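Local coordinates for toxin-antitoxin system toxin HepN family (Shewanella oneidensis MR-1, PDB 6M6U), which cleaves mRNA as the growth-inhibiting toxin of a type VII toxin-antitoxin system and is neutralized by its partner MntA, mostly through tri-AMPylation, at residues Ser68-Phe73 and Lys92-Arg97; Arg45-Cys50 and Glu121-Phe126; Asp3-Lys8 and Ile51-His56; Gln28-Phe33 and Asn108-Val113. One frame throughout, in Å; residues are numbered along the deposited sequence.

Contact 1: Ser68-Phe73 and Lys92-Arg97; sequences SSRDSF and KMVGLR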
loop_
_atom_site.group_PDB
_atom_site.type_symbol
_atom_site.label_atom_id
_atom_site.label_comp_id
_atom_site.label_asym_id
_atom_site.label_seq_id
_atom_site.Cartn_x
_atom_site.Cartn_y
_atom_site.Cartn_z
ATOM N N SER B 68 12.127 -13.111 -33.259
ATOM C CA SER B 68 13.278 -12.341 -33.718
ATOM C C SER B 68 13.033 -11.983 -35.177
ATOM O O SER B 68 12.075 -12.451 -35.797
ATOM C CB SER B 68 14.585 -13.121 -33.561
ATOM O OG SER B 68 14.619 -14.232 -34.438
ATOM N N SER B 69 13.913 -11.140 -35.721
ATOM C CA SER B 69 13.770 -10.743 -37.115
ATOM C C SER B 69 13.878 -11.948 -38.045
ATOM O O SER B 69 13.112 -12.067 -39.008
ATOM C CB SER B 69 14.812 -9.681 -37.464
ATOM O OG SER B 69 16.089 -10.025 -36.958
ATOM N N ARG B 70 14.805 -12.869 -37.757
ATOM C CA ARG B 70 14.938 -14.070 -38.578
ATOM C C ARG B 70 13.749 -14.998 -38.403
ATOM O O ARG B 70 13.243 -15.561 -39.380
ATOM C CB ARG B 70 16.221 -14.817 -38.228
ATOM C CG ARG B 70 17.489 -14.135 -38.661
ATOM C CD ARG B 70 18.426 -14.049 -37.482
ATOM N NE ARG B 70 19.823 -14.010 -37.889
ATOM C CZ ARG B 70 20.822 -13.723 -37.065
ATOM N NH1 ARG B 70 20.571 -13.445 -35.793
ATOM N NH2 ARG B 70 22.071 -13.711 -37.509
ATOM N N ASP B 71 13.308 -15.194 -37.158
ATOM C CA ASP B 71 12.121 -15.998 -36.902
ATOM C C ASP B 71 10.908 -15.483 -37.661
ATOM O O ASP B 71 9.973 -16.251 -37.917
ATOM C CB ASP B 71 11.822 -16.023 -35.402
ATOM C CG ASP B 71 10.779 -17.058 -35.033
ATOM O OD1 ASP B 71 9.884 -16.739 -34.220
ATOM O OD2 ASP B 71 10.844 -18.197 -35.548
ATOM N N SER B 72 10.905 -14.200 -38.033
ATOM C CA SER B 72 9.808 -13.665 -38.830
ATOM C C SER B 72 9.843 -14.212 -40.250
ATOM O O SER B 72 8.790 -14.458 -40.848
ATOM C CB SER B 72 9.863 -12.140 -38.839
ATOM O OG SER B 72 8.656 -11.603 -39.346
ATOM N N PHE B 73 11.042 -14.391 -40.814
ATOM C CA PHE B 73 11.150 -15.081 -42.097
ATOM C C PHE B 73 10.828 -16.560 -41.946
ATOM O O PHE B 73 10.182 -17.153 -42.819
ATOM C CB PHE B 73 12.549 -14.904 -42.691
ATOM C CG PHE B 73 12.871 -13.492 -43.073
ATOM C CD1 PHE B 73 12.074 -12.807 -43.974
ATOM C CD2 PHE B 73 13.973 -12.851 -42.537
ATOM C CE1 PHE B 73 12.366 -11.506 -44.332
ATOM C CE2 PHE B 73 14.275 -11.550 -42.893
ATOM C CZ PHE B 73 13.469 -10.877 -43.795
ATOM N N LYS B 92 20.439 -15.176 -43.547
ATOM C CA LYS B 92 21.883 -14.951 -43.486
ATOM C C LYS B 92 22.259 -13.553 -43.971
ATOM O O LYS B 92 23.323 -13.037 -43.595
ATOM C CB LYS B 92 22.648 -16.040 -44.260
ATOM C CG LYS B 92 22.117 -16.426 -45.626
ATOM C CD LYS B 92 22.768 -17.727 -46.100
ATOM C CE LYS B 92 24.265 -17.754 -45.815
ATOM N NZ LYS B 92 25.026 -16.939 -46.804
ATOM N N MET B 93 21.404 -12.920 -44.783
ATOM C CA MET B 93 21.546 -11.488 -45.026
ATOM C C MET B 93 21.516 -10.702 -43.719
ATOM O O MET B 93 22.389 -9.861 -43.463
ATOM C CB MET B 93 20.442 -10.997 -45.950
ATOM C CG MET B 93 20.602 -11.391 -47.393
ATOM S SD MET B 93 21.643 -10.202 -48.251
ATOM C CE MET B 93 20.903 -10.252 -49.878
ATOM N N VAL B 94 20.497 -10.952 -42.886
ATOM C CA VAL B 94 20.396 -10.292 -41.587
ATOM C C VAL B 94 21.658 -10.529 -40.770
ATOM O O VAL B 94 22.200 -9.604 -40.152
ATOM C CB VAL B 94 19.142 -10.779 -40.835
ATOM C CG1 VAL B 94 19.043 -10.101 -39.478
ATOM C CG2 VAL B 94 17.887 -10.524 -41.659
ATOM N N GLY B 95 22.145 -11.771 -40.755
ATOM C CA GLY B 95 23.360 -12.065 -40.014
ATOM C C GLY B 95 24.552 -11.280 -40.523
ATOM O O GLY B 95 25.378 -10.808 -39.737
ATOM N N LEU B 96 24.656 -11.128 -41.845
ATOM C CA LEU B 96 25.726 -10.313 -42.410
ATOM C C LEU B 96 25.555 -8.849 -42.031
ATOM O O LEU B 96 26.541 -8.159 -41.741
ATOM C CB LEU B 96 25.762 -10.467 -43.928
ATOM C CG LEU B 96 26.861 -9.660 -44.623
ATOM C CD1 LEU B 96 28.235 -10.078 -44.112
ATOM C CD2 LEU B 96 26.772 -9.817 -46.139
ATOM N N ARG B 97 24.311 -8.360 -42.029
ATOM C CA ARG B 97 24.053 -6.994 -41.588
ATOM C C ARG B 97 24.562 -6.779 -40.170
ATOM O O ARG B 97 25.252 -5.791 -39.892
ATOM C CB ARG B 97 22.560 -6.675 -41.679
ATOM C CG ARG B 97 22.155 -5.401 -40.936
ATOM C CD ARG B 97 21.425 -5.722 -39.638
ATOM N NE ARG B 97 19.977 -5.694 -39.817
ATOM C CZ ARG B 97 19.104 -6.165 -38.933
ATOM N NH1 ARG B 97 19.524 -6.718 -37.803
ATOM N NH2 ARG B 97 17.804 -6.088 -39.182
#
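Val-94 meets Ser-69 and Phe-73 through two different methyls, and its first torsion decides which goes where. CG1 stands anti to the backbone N (chi1 180°) and lies 3.9 Å from Ser-69 OG; CG2, beside that N, comes to 4.0 Å from Phe-73 CE2. The latter approach is to the edge of the phenyl ring, close to its plane, so it is apolar packing and not a CH-pi contact. Within its own helix, CG1 also covers part of one face of the Arg-97 guanidinium, the arginine of the RX(4)HXY motif and, by similarity, of the active site; Glu-48 pairs with the same group. A bend at chi2 (129°) turns CD of Arg-70. The NH2 of Arg-70 lies 3.3 Å from Gly-95 CA, where there is no side chain in the way. The two short segments run antiparallel at 166°, their axes 10.3 Å apart. At the start of helix 69-78, Ser-68 OG accepts from Asp-71 N at 3.2 Å, an N-cap bond at the first turn. Across the interface, Val-94 meets a hydroxyl and a ring edge, with the Arg-70 end nearby, which implies van der Waals cohesion without a directional polar link between these two segments.

Contact 2: Arg45-Cys50 and Glu121-Phe126; sequences RCCEAC and EDFEQF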
loop_
_atom_site.group_PDB
_atom_site.type_symbol
_atom_site.label_atom_id
_atom_site.label_comp_id
_atom_site.label_asym_id
_atom_site.label_seq_id
_atom_site.Cartn_x
_atom_site.Cartn_y
_atom_site.Cartn_z
ATOM N N ARG B 45 19.153 -1.052 -44.557
ATOM C CA ARG B 45 17.836 -0.525 -44.903
ATOM C C ARG B 45 17.037 -1.533 -45.719
ATOM O O ARG B 45 15.826 -1.687 -45.515
ATOM C CB ARG B 45 17.991 0.795 -45.660
ATOM C CG ARG B 45 18.546 1.919 -44.799
ATOM C CD ARG B 45 18.943 3.124 -45.612
ATOM N NE ARG B 45 19.139 4.291 -44.740
ATOM C CZ ARG B 45 19.678 5.457 -45.118
ATOM N NH1 ARG B 45 20.085 5.617 -46.366
ATOM N NH2 ARG B 45 19.781 6.442 -44.237
ATOM N N CYS B 46 17.697 -2.228 -46.651
ATOM C CA CYS B 46 17.035 -3.314 -47.371
ATOM C C CYS B 46 16.557 -4.397 -46.414
ATOM O O CYS B 46 15.431 -4.892 -46.541
ATOM C CB CYS B 46 17.977 -3.917 -48.414
ATOM S SG CYS B 46 18.216 -2.926 -49.898
ATOM N N CYS B 47 17.404 -4.788 -45.458
ATOM C CA CYS B 47 17.017 -5.827 -44.510
ATOM C C CYS B 47 15.851 -5.374 -43.644
ATOM O O CYS B 47 14.904 -6.136 -43.419
ATOM C CB CYS B 47 18.209 -6.220 -43.637
ATOM S SG CYS B 47 19.471 -7.190 -44.486
ATOM N N GLU B 48 15.892 -4.130 -43.157
ATOM C CA GLU B 48 14.814 -3.646 -42.304
ATOM C C GLU B 48 13.509 -3.536 -43.077
ATOM O O GLU B 48 12.434 -3.811 -42.532
ATOM C CB GLU B 48 15.194 -2.305 -41.679
ATOM C CG GLU B 48 16.217 -2.432 -40.562
ATOM C CD GLU B 48 15.688 -3.224 -39.376
ATOM O OE1 GLU B 48 14.498 -3.060 -39.024
ATOM O OE2 GLU B 48 16.461 -4.022 -38.803
ATOM N N ALA B 49 13.578 -3.152 -44.351
ATOM C CA ALA B 49 12.363 -3.109 -45.156
ATOM C C ALA B 49 11.799 -4.509 -45.375
ATOM O O ALA B 49 10.577 -4.703 -45.341
ATOM C CB ALA B 49 12.639 -2.413 -46.487
ATOM N N CYS B 50 12.670 -5.503 -45.579
ATOM C CA CYS B 50 12.200 -6.880 -45.708
ATOM C C CYS B 50 11.616 -7.391 -44.401
ATOM O O CYS B 50 10.586 -8.076 -44.398
ATOM C CB CYS B 50 13.338 -7.792 -46.158
ATOM S SG CYS B 50 13.816 -7.608 -47.885
ATOM N N GLU B 121 19.636 -10.246 -55.651
ATOM C CA GLU B 121 18.448 -10.846 -56.253
ATOM C C GLU B 121 17.509 -11.431 -55.205
ATOM O O GLU B 121 16.308 -11.559 -55.465
ATOM C CB GLU B 121 18.854 -11.930 -57.253
ATOM C CG GLU B 121 19.080 -11.432 -58.676
ATOM C CD GLU B 121 20.426 -10.750 -58.871
ATOM O OE1 GLU B 121 20.700 -10.305 -60.005
ATOM O OE2 GLU B 121 21.210 -10.663 -57.901
ATOM N N ASP B 122 18.032 -11.806 -54.032
ATOM C CA ASP B 122 17.173 -12.325 -52.970
ATOM C C ASP B 122 16.149 -11.284 -52.534
ATOM O O ASP B 122 14.970 -11.604 -52.348
ATOM C CB ASP B 122 18.016 -12.778 -51.777
ATOM C CG ASP B 122 18.948 -13.927 -52.120
ATOM O OD1 ASP B 122 18.687 -14.630 -53.120
ATOM O OD2 ASP B 122 19.939 -14.130 -51.386
ATOM N N PHE B 123 16.583 -10.032 -52.371
ATOM C CA PHE B 123 15.650 -8.949 -52.082
ATOM C C PHE B 123 14.600 -8.817 -53.178
ATOM O O PHE B 123 13.411 -8.646 -52.892
ATOM C CB PHE B 123 16.408 -7.632 -51.919
ATOM C CG PHE B 123 17.307 -7.584 -50.718
ATOM C CD1 PHE B 123 16.855 -8.003 -49.476
ATOM C CD2 PHE B 123 18.610 -7.117 -50.832
ATOM C CE1 PHE B 123 17.680 -7.955 -48.370
ATOM C CE2 PHE B 123 19.443 -7.068 -49.727
ATOM C CZ PHE B 123 18.975 -7.490 -48.493
ATOM N N GLU B 124 15.027 -8.889 -54.442
ATOM C CA GLU B 124 14.091 -8.738 -55.553
ATOM C C GLU B 124 13.182 -9.954 -55.677
ATOM O O GLU B 124 11.995 -9.817 -55.997
ATOM C CB GLU B 124 14.862 -8.495 -56.850
ATOM C CG GLU B 124 15.973 -7.471 -56.694
ATOM C CD GLU B 124 16.088 -6.539 -57.881
ATOM O OE1 GLU B 124 16.828 -6.869 -58.829
ATOM O OE2 GLU B 124 15.429 -5.477 -57.863
ATOM N N GLN B 125 13.720 -11.147 -55.419
ATOM C CA GLN B 125 12.894 -12.350 -55.390
ATOM C C GLN B 125 11.856 -12.275 -54.273
ATOM O O GLN B 125 10.701 -12.677 -54.459
ATOM C CB GLN B 125 13.789 -13.578 -55.222
ATOM C CG GLN B 125 13.088 -14.918 -55.359
ATOM C CD GLN B 125 14.040 -16.087 -55.173
ATOM O OE1 GLN B 125 15.254 -15.946 -55.336
ATOM N NE2 GLN B 125 13.494 -17.246 -54.822
ATOM N N PHE B 126 12.249 -11.755 -53.109
ATOM C CA PHE B 126 11.305 -11.566 -52.010
ATOM C C PHE B 126 10.227 -10.553 -52.377
ATOM O O PHE B 126 9.053 -10.731 -52.033
ATOM C CB PHE B 126 12.069 -11.129 -50.757
ATOM C CG PHE B 126 11.195 -10.827 -49.579
ATOM C CD1 PHE B 126 10.591 -11.848 -48.866
ATOM C CD2 PHE B 126 11.001 -9.521 -49.162
ATOM C CE1 PHE B 126 9.795 -11.570 -47.767
ATOM C CE2 PHE B 126 10.206 -9.236 -48.064
ATOM C CZ PHE B 126 9.604 -10.263 -47.367
#
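Cys-46, Cys-47 and Cys-50 of helix 33-60 face Phe-123 and Phe-126 of helix 120-131 in the buried interior of the HEPN-type helical bundle. Phe-123 receives sulfur or carbon from three cysteines. Cys-46 CB lies over one face, 3.8 Å from the Phe-123 ring centroid and 17° off its normal, a CH-pi contact offset toward the rim; the same residue's SG is also above the face, at 4.6 Å from that centroid. Cys-47 SG approaches at the ring edge, 4.0 Å from Phe-123 CZ. Both are Cys sulfur-aromatic contacts, one over the face and one at the edge. The two short segments run nearly parallel, at 24° with axes 11.2 Å apart. The helical repeat puts Cys-46 and Cys-50, four residues apart, on the same side of their helix. Cys-50 SG sits between the two rings, 3.5 Å from Phe-123 CD1 and 3.6 Å from Phe-126 CD2, oblique to each. Phe-123 CG is beside its backbone N, whereas Phe-126 CG is anti to its own (chi1 177°), the direction in which its ring meets Cys-50. Ile-12 and Ile-16 of helix 3-23 pack on Cys-50 and Phe-123 respectively. Met-93 of helix 84-102 packs on Phe-123, and Cys-47 lies close to Arg-97.

Contact 3: Asp3-Lys8 and Ile51-His56; sequences DIIINK and IDIANH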
loop_
_atom_site.group_PDB
_atom_site.type_symbol
_atom_site.label_atom_id
_atom_site.label_comp_id
_atom_site.label_asym_id
_atom_site.label_seq_id
_atom_site.Cartn_x
_atom_site.Cartn_y
_atom_site.Cartn_z
ATOM N N ASP B 3 -0.584 -0.417 -48.271
ATOM C CA ASP B 3 0.316 0.724 -48.418
ATOM C C ASP B 3 1.652 0.494 -47.721
ATOM O O ASP B 3 2.676 1.027 -48.163
ATOM C CB ASP B 3 -0.345 1.996 -47.887
ATOM C CG ASP B 3 -1.232 2.664 -48.918
ATOM O OD1 ASP B 3 -1.142 2.293 -50.108
ATOM O OD2 ASP B 3 -2.013 3.564 -48.541
ATOM N N ILE B 4 1.667 -0.280 -46.635
ATOM C CA ILE B 4 2.928 -0.592 -45.969
ATOM C C ILE B 4 3.795 -1.470 -46.862
ATOM O O ILE B 4 4.997 -1.228 -47.019
ATOM C CB ILE B 4 2.666 -1.255 -44.605
ATOM C CG1 ILE B 4 2.422 -0.189 -43.539
ATOM C CG2 ILE B 4 3.826 -2.158 -44.207
ATOM C CD1 ILE B 4 2.096 -0.757 -42.183
ATOM N N ILE B 5 3.194 -2.500 -47.460
ATOM C CA ILE B 5 3.933 -3.371 -48.368
ATOM C C ILE B 5 4.501 -2.565 -49.528
ATOM O O ILE B 5 5.666 -2.728 -49.905
ATOM C CB ILE B 5 3.027 -4.514 -48.866
ATOM C CG1 ILE B 5 2.622 -5.424 -47.707
ATOM C CG2 ILE B 5 3.728 -5.306 -49.959
ATOM C CD1 ILE B 5 3.785 -6.094 -47.028
ATOM N N ILE B 6 3.693 -1.662 -50.091
ATOM C CA ILE B 6 4.106 -0.906 -51.272
ATOM C C ILE B 6 5.287 0.006 -50.952
ATOM O O ILE B 6 6.254 0.081 -51.719
ATOM C CB ILE B 6 2.909 -0.115 -51.836
ATOM C CG1 ILE B 6 1.879 -1.073 -52.452
ATOM C CG2 ILE B 6 3.378 0.921 -52.846
ATOM C CD1 ILE B 6 0.491 -0.473 -52.614
ATOM N N ASN B 7 5.238 0.700 -49.812
ATOM C CA ASN B 7 6.323 1.618 -49.471
ATOM C C ASN B 7 7.605 0.868 -49.132
ATOM O O ASN B 7 8.703 1.316 -49.485
ATOM C CB ASN B 7 5.906 2.526 -48.315
ATOM C CG ASN B 7 4.871 3.553 -48.731
ATOM O OD1 ASN B 7 5.204 4.697 -49.043
ATOM N ND2 ASN B 7 3.608 3.146 -48.748
ATOM N N LYS B 8 7.492 -0.276 -48.452
ATOM C CA LYS B 8 8.684 -1.059 -48.144
ATOM C C LYS B 8 9.303 -1.642 -49.410
ATOM O O LYS B 8 10.533 -1.702 -49.533
ATOM C CB LYS B 8 8.350 -2.166 -47.142
ATOM C CG LYS B 8 7.863 -1.656 -45.793
ATOM C CD LYS B 8 8.872 -0.721 -45.142
ATOM C CE LYS B 8 8.306 -0.115 -43.863
ATOM N NZ LYS B 8 9.278 0.779 -43.172
ATOM N N ILE B 51 12.272 -7.080 -43.281
ATOM C CA ILE B 51 11.793 -7.528 -41.981
ATOM C C ILE B 51 10.453 -6.880 -41.652
ATOM O O ILE B 51 9.554 -7.529 -41.101
ATOM C CB ILE B 51 12.856 -7.238 -40.907
ATOM C CG1 ILE B 51 14.077 -8.135 -41.137
ATOM C CG2 ILE B 51 12.288 -7.440 -39.501
ATOM C CD1 ILE B 51 15.305 -7.695 -40.385
ATOM N N ASP B 52 10.286 -5.600 -41.998
ATOM C CA ASP B 52 9.020 -4.926 -41.726
ATOM C C ASP B 52 7.879 -5.569 -42.503
ATOM O O ASP B 52 6.764 -5.698 -41.986
ATOM C CB ASP B 52 9.122 -3.439 -42.062
ATOM C CG ASP B 52 10.005 -2.674 -41.087
ATOM O OD1 ASP B 52 10.394 -3.247 -40.044
ATOM O OD2 ASP B 52 10.305 -1.492 -41.368
ATOM N N ILE B 53 8.136 -5.974 -43.749
ATOM C CA ILE B 53 7.138 -6.711 -44.520
ATOM C C ILE B 53 6.780 -8.010 -43.812
ATOM O O ILE B 53 5.602 -8.351 -43.651
ATOM C CB ILE B 53 7.653 -6.979 -45.946
ATOM C CG1 ILE B 53 7.700 -5.683 -46.758
ATOM C CG2 ILE B 53 6.808 -8.042 -46.637
ATOM C CD1 ILE B 53 8.622 -5.762 -47.952
ATOM N N ALA B 54 7.801 -8.755 -43.384
ATOM C CA ALA B 54 7.572 -10.027 -42.712
ATOM C C ALA B 54 6.766 -9.835 -41.432
ATOM O O ALA B 54 5.749 -10.507 -41.221
ATOM C CB ALA B 54 8.909 -10.700 -42.413
ATOM N N ASN B 55 7.215 -8.918 -40.564
ATOM C CA ASN B 55 6.499 -8.633 -39.321
ATOM C C ASN B 55 5.053 -8.242 -39.594
ATOM O O ASN B 55 4.149 -8.603 -38.832
ATOM C CB ASN B 55 7.202 -7.511 -38.553
ATOM C CG ASN B 55 8.565 -7.916 -38.032
ATOM O OD1 ASN B 55 8.847 -9.102 -37.848
ATOM N ND2 ASN B 55 9.423 -6.926 -37.784
ATOM N N HIS B 56 4.823 -7.492 -40.672
ATOM C CA HIS B 56 3.475 -7.049 -41.009
ATOM C C HIS B 56 2.579 -8.231 -41.356
ATOM O O HIS B 56 1.468 -8.362 -40.823
ATOM C CB HIS B 56 3.546 -6.051 -42.167
ATOM C CG HIS B 56 2.214 -5.666 -42.731
ATOM N ND1 HIS B 56 1.410 -4.707 -42.152
ATOM C CD2 HIS B 56 1.558 -6.090 -43.838
ATOM C CE1 HIS B 56 0.311 -4.565 -42.872
ATOM N NE2 HIS B 56 0.377 -5.391 -43.901
#
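Lys-8 bends at chi2 (-57°), which turns CD, and then runs extended through chi3 and chi4, with NZ ending 3.1 Å from Asp-52 OD2. This is a salt bridge with a hydrogen bond, made on the anti lone pair of OD2, the one turned away from the other carboxylate oxygen. The aliphatic base of the lysine works separately: its CB rests 3.6 Å from Ile-53 CG1, the two side chains sliding past each other in opposite directions. A second bend, in Ile-5 at chi2 (-61°), positions CD1, which reaches Ile-53 CG2 at 3.6 Å and His-56 CD2 at 3.9 Å. His-56 directs its CG anti to the backbone N, and one face of the imidazole takes Ile-4 CG2 in a CH-pi contact, 4.2 Å from the ring centroid and 19° off the normal. Segments 3-8 and 51-56 run antiparallel, their axes 9.7 Å apart at closest approach. Helix 120-131 covers one flank, with Phe-126 on Ile-53 and Ile-130 on Ile-5, and helix 69-78 packs on Ile-51 and Ala-54. The antitoxin MntA adds cover, its Gln-112 bonding Asn-55 and its Glu-101 packing on Ile-4, while His-102 of the second subunit lies against both Lys-8 and Asp-52.

Contact 4: Gln28-Phe33 and Asn108-Val113; sequences QFKQDF and NLDIVV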
loop_
_atom_site.group_PDB
_atom_site.type_symbol
_atom_site.label_atom_id
_atom_site.label_comp_id
_atom_site.label_asym_id
_atom_site.label_seq_id
_atom_site.Cartn_x
_atom_site.Cartn_y
_atom_site.Cartn_z
ATOM N N GLN B 28 37.157 0.197 -56.318
ATOM C CA GLN B 28 37.490 1.017 -55.161
ATOM C C GLN B 28 36.820 0.561 -53.871
ATOM O O GLN B 28 37.042 1.184 -52.828
ATOM C CB GLN B 28 37.121 2.482 -55.431
ATOM C CG GLN B 28 37.997 3.165 -56.471
ATOM C CD GLN B 28 39.469 3.153 -56.098
ATOM O OE1 GLN B 28 40.295 2.566 -56.800
ATOM N NE2 GLN B 28 39.806 3.806 -54.990
ATOM N N PHE B 29 36.025 -0.511 -53.902
ATOM C CA PHE B 29 35.181 -0.823 -52.751
ATOM C C PHE B 29 36.002 -1.299 -51.559
ATOM O O PHE B 29 35.835 -0.798 -50.441
ATOM C CB PHE B 29 34.136 -1.873 -53.114
ATOM C CG PHE B 29 33.303 -2.300 -51.943
ATOM C CD1 PHE B 29 32.263 -1.504 -51.495
ATOM C CD2 PHE B 29 33.583 -3.476 -51.266
ATOM C CE1 PHE B 29 31.501 -1.885 -50.403
ATOM C CE2 PHE B 29 32.824 -3.865 -50.174
ATOM C CZ PHE B 29 31.782 -3.068 -49.742
ATOM N N LYS B 30 36.871 -2.289 -51.767
ATOM C CA LYS B 30 37.631 -2.844 -50.653
ATOM C C LYS B 30 38.627 -1.854 -50.068
ATOM O O LYS B 30 39.187 -2.126 -49.001
ATOM C CB LYS B 30 38.356 -4.114 -51.096
ATOM C CG LYS B 30 37.441 -5.308 -51.304
ATOM C CD LYS B 30 38.152 -6.432 -52.040
ATOM C CE LYS B 30 39.418 -6.860 -51.313
ATOM N NZ LYS B 30 39.126 -7.401 -49.957
ATOM N N GLN B 31 38.849 -0.719 -50.725
ATOM C CA GLN B 31 39.779 0.303 -50.263
ATOM C C GLN B 31 39.107 1.414 -49.466
ATOM O O GLN B 31 39.658 1.870 -48.459
ATOM C CB GLN B 31 40.513 0.918 -51.462
ATOM C CG GLN B 31 41.159 2.264 -51.175
ATOM C CD GLN B 31 41.839 2.865 -52.393
ATOM O OE1 GLN B 31 41.229 3.626 -53.151
ATOM N NE2 GLN B 31 43.111 2.525 -52.580
ATOM N N ASP B 32 37.927 1.856 -49.892
ATOM C CA ASP B 32 37.317 3.091 -49.408
ATOM C C ASP B 32 36.322 2.771 -48.293
ATOM O O ASP B 32 35.285 2.144 -48.536
ATOM C CB ASP B 32 36.642 3.820 -50.567
ATOM C CG ASP B 32 36.410 5.292 -50.287
ATOM O OD1 ASP B 32 35.947 5.631 -49.181
ATOM O OD2 ASP B 32 36.695 6.118 -51.178
ATOM N N PHE B 33 36.639 3.215 -47.072
ATOM C CA PHE B 33 35.726 3.030 -45.948
ATOM C C PHE B 33 34.367 3.664 -46.224
ATOM O O PHE B 33 33.330 3.131 -45.808
ATOM C CB PHE B 33 36.330 3.619 -44.670
ATOM C CG PHE B 33 37.448 2.803 -44.087
ATOM C CD1 PHE B 33 37.499 1.432 -44.274
ATOM C CD2 PHE B 33 38.455 3.410 -43.349
ATOM C CE1 PHE B 33 38.530 0.682 -43.734
ATOM C CE2 PHE B 33 39.489 2.665 -42.808
ATOM C CZ PHE B 33 39.527 1.299 -43.002
ATOM N N ASN B 108 34.207 -9.824 -42.961
ATOM C CA ASN B 108 34.968 -10.252 -44.127
ATOM C C ASN B 108 34.406 -9.511 -45.332
ATOM O O ASN B 108 33.316 -9.831 -45.818
ATOM C CB ASN B 108 34.896 -11.763 -44.318
ATOM C CG ASN B 108 35.911 -12.263 -45.326
ATOM O OD1 ASN B 108 35.623 -12.364 -46.519
ATOM N ND2 ASN B 108 37.117 -12.559 -44.852
ATOM N N LEU B 109 35.157 -8.518 -45.811
ATOM C CA LEU B 109 34.654 -7.629 -46.850
ATOM C C LEU B 109 34.339 -8.362 -48.148
ATOM O O LEU B 109 33.607 -7.823 -48.985
ATOM C CB LEU B 109 35.670 -6.518 -47.104
ATOM C CG LEU B 109 35.109 -5.118 -47.331
ATOM C CD1 LEU B 109 34.018 -4.800 -46.315
ATOM C CD2 LEU B 109 36.237 -4.112 -47.240
ATOM N N ASP B 110 34.860 -9.580 -48.331
ATOM C CA ASP B 110 34.619 -10.312 -49.569
ATOM C C ASP B 110 33.224 -10.924 -49.624
ATOM O O ASP B 110 32.672 -11.097 -50.717
ATOM C CB ASP B 110 35.672 -11.404 -49.754
ATOM C CG ASP B 110 37.029 -10.844 -50.146
ATOM O OD1 ASP B 110 37.068 -9.895 -50.961
ATOM O OD2 ASP B 110 38.054 -11.353 -49.646
ATOM N N ILE B 111 32.636 -11.265 -48.472
ATOM C CA ILE B 111 31.263 -11.768 -48.475
ATOM C C ILE B 111 30.289 -10.643 -48.800
ATOM O O ILE B 111 29.276 -10.855 -49.476
ATOM C CB ILE B 111 30.919 -12.445 -47.135
ATOM C CG1 ILE B 111 32.108 -13.270 -46.619
ATOM C CG2 ILE B 111 29.691 -13.331 -47.305
ATOM C CD1 ILE B 111 31.820 -14.012 -45.318
ATOM N N VAL B 112 30.587 -9.425 -48.339
ATOM C CA VAL B 112 29.789 -8.268 -48.740
ATOM C C VAL B 112 29.849 -8.082 -50.250
ATOM O O VAL B 112 28.824 -7.849 -50.902
ATOM C CB VAL B 112 30.255 -7.003 -47.995
ATOM C CG1 VAL B 112 29.510 -5.777 -48.511
ATOM C CG2 VAL B 112 30.050 -7.156 -46.492
ATOM N N VAL B 113 31.048 -8.193 -50.831
ATOM C CA VAL B 113 31.182 -8.078 -52.281
ATOM C C VAL B 113 30.443 -9.217 -52.976
ATOM O O VAL B 113 29.736 -9.002 -53.969
ATOM C CB VAL B 113 32.668 -8.028 -52.683
ATOM C CG1 VAL B 113 32.859 -8.514 -54.115
ATOM C CG2 VAL B 113 33.208 -6.614 -52.528
#
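Lys-30 and Asp-110 form the polar, outer side of this contact, and the lysine can be traced outward from its backbone. CB passes 4.4 Å from Leu-109 CD2, a loose apolar touch. The chain runs on through CG to CD, which is 3.8 Å from Asp-110 OD1. Successive bends at chi3 (56°) and chi4 (62°) place CE and then NZ, so that the chain curls round OD1: CE stays close to the oxygen, and NZ ends 3.4 Å from Asp-110 OD1. At that length the salt bridge contains a weak hydrogen bond; Lys-30 also touches a crystal neighbour. Phe-29, with CG anti to its backbone N, supplies the apolar interior. Its CD2 is 3.4 Å from Val-113 CG2, a close fit; CE2 comes to 3.9 Å from Leu-109 CG; and CZ stands 3.7 Å from Val-112 CG1. All three groups approach the ring obliquely. Asn-108, the N-cap of helix 109-118, accepts weakly from Asp-110 N through OD1. The contact thus lays the connection between helices 3-23 and 33-60 against the first turns of helix 109-118. Tyr-23 meets the Phe-29 ring from the end of helix 3-23, while Val-39 and Gln-36 of helix 33-60 pack on Phe-29 and Leu-109 respectively, and Gln-36 NE2 also hydrogen-bonds to the Phe-29 carbonyl.

Helix 33-60 carries segments of contacts 2 and 3, whose centres are 11 Å apart and which touch where Phe-126 meets Ile-53. Contact 1, made by helices 69-78 and 84-102, lies about 11 Å from contact 2 and 15 Å from contact 3, centre to centre. It joins the former through the Arg-97 to Glu-48 salt bridge and the latter through a probable Ser-72 to Asn-55 hydrogen bond. Contact 4 is centred about 29, 21 and 20 Å from contacts 3, 1 and 2; Leu-96 touches its Val-112. In sequence, contact 3 closes before contact 1 opens, contact 1 falls within the spans of contacts 2 and 4, and contacts 2, 3 and 4 interleave. Together they bring the six helices together, with Arg-97 paired to helix 33-60.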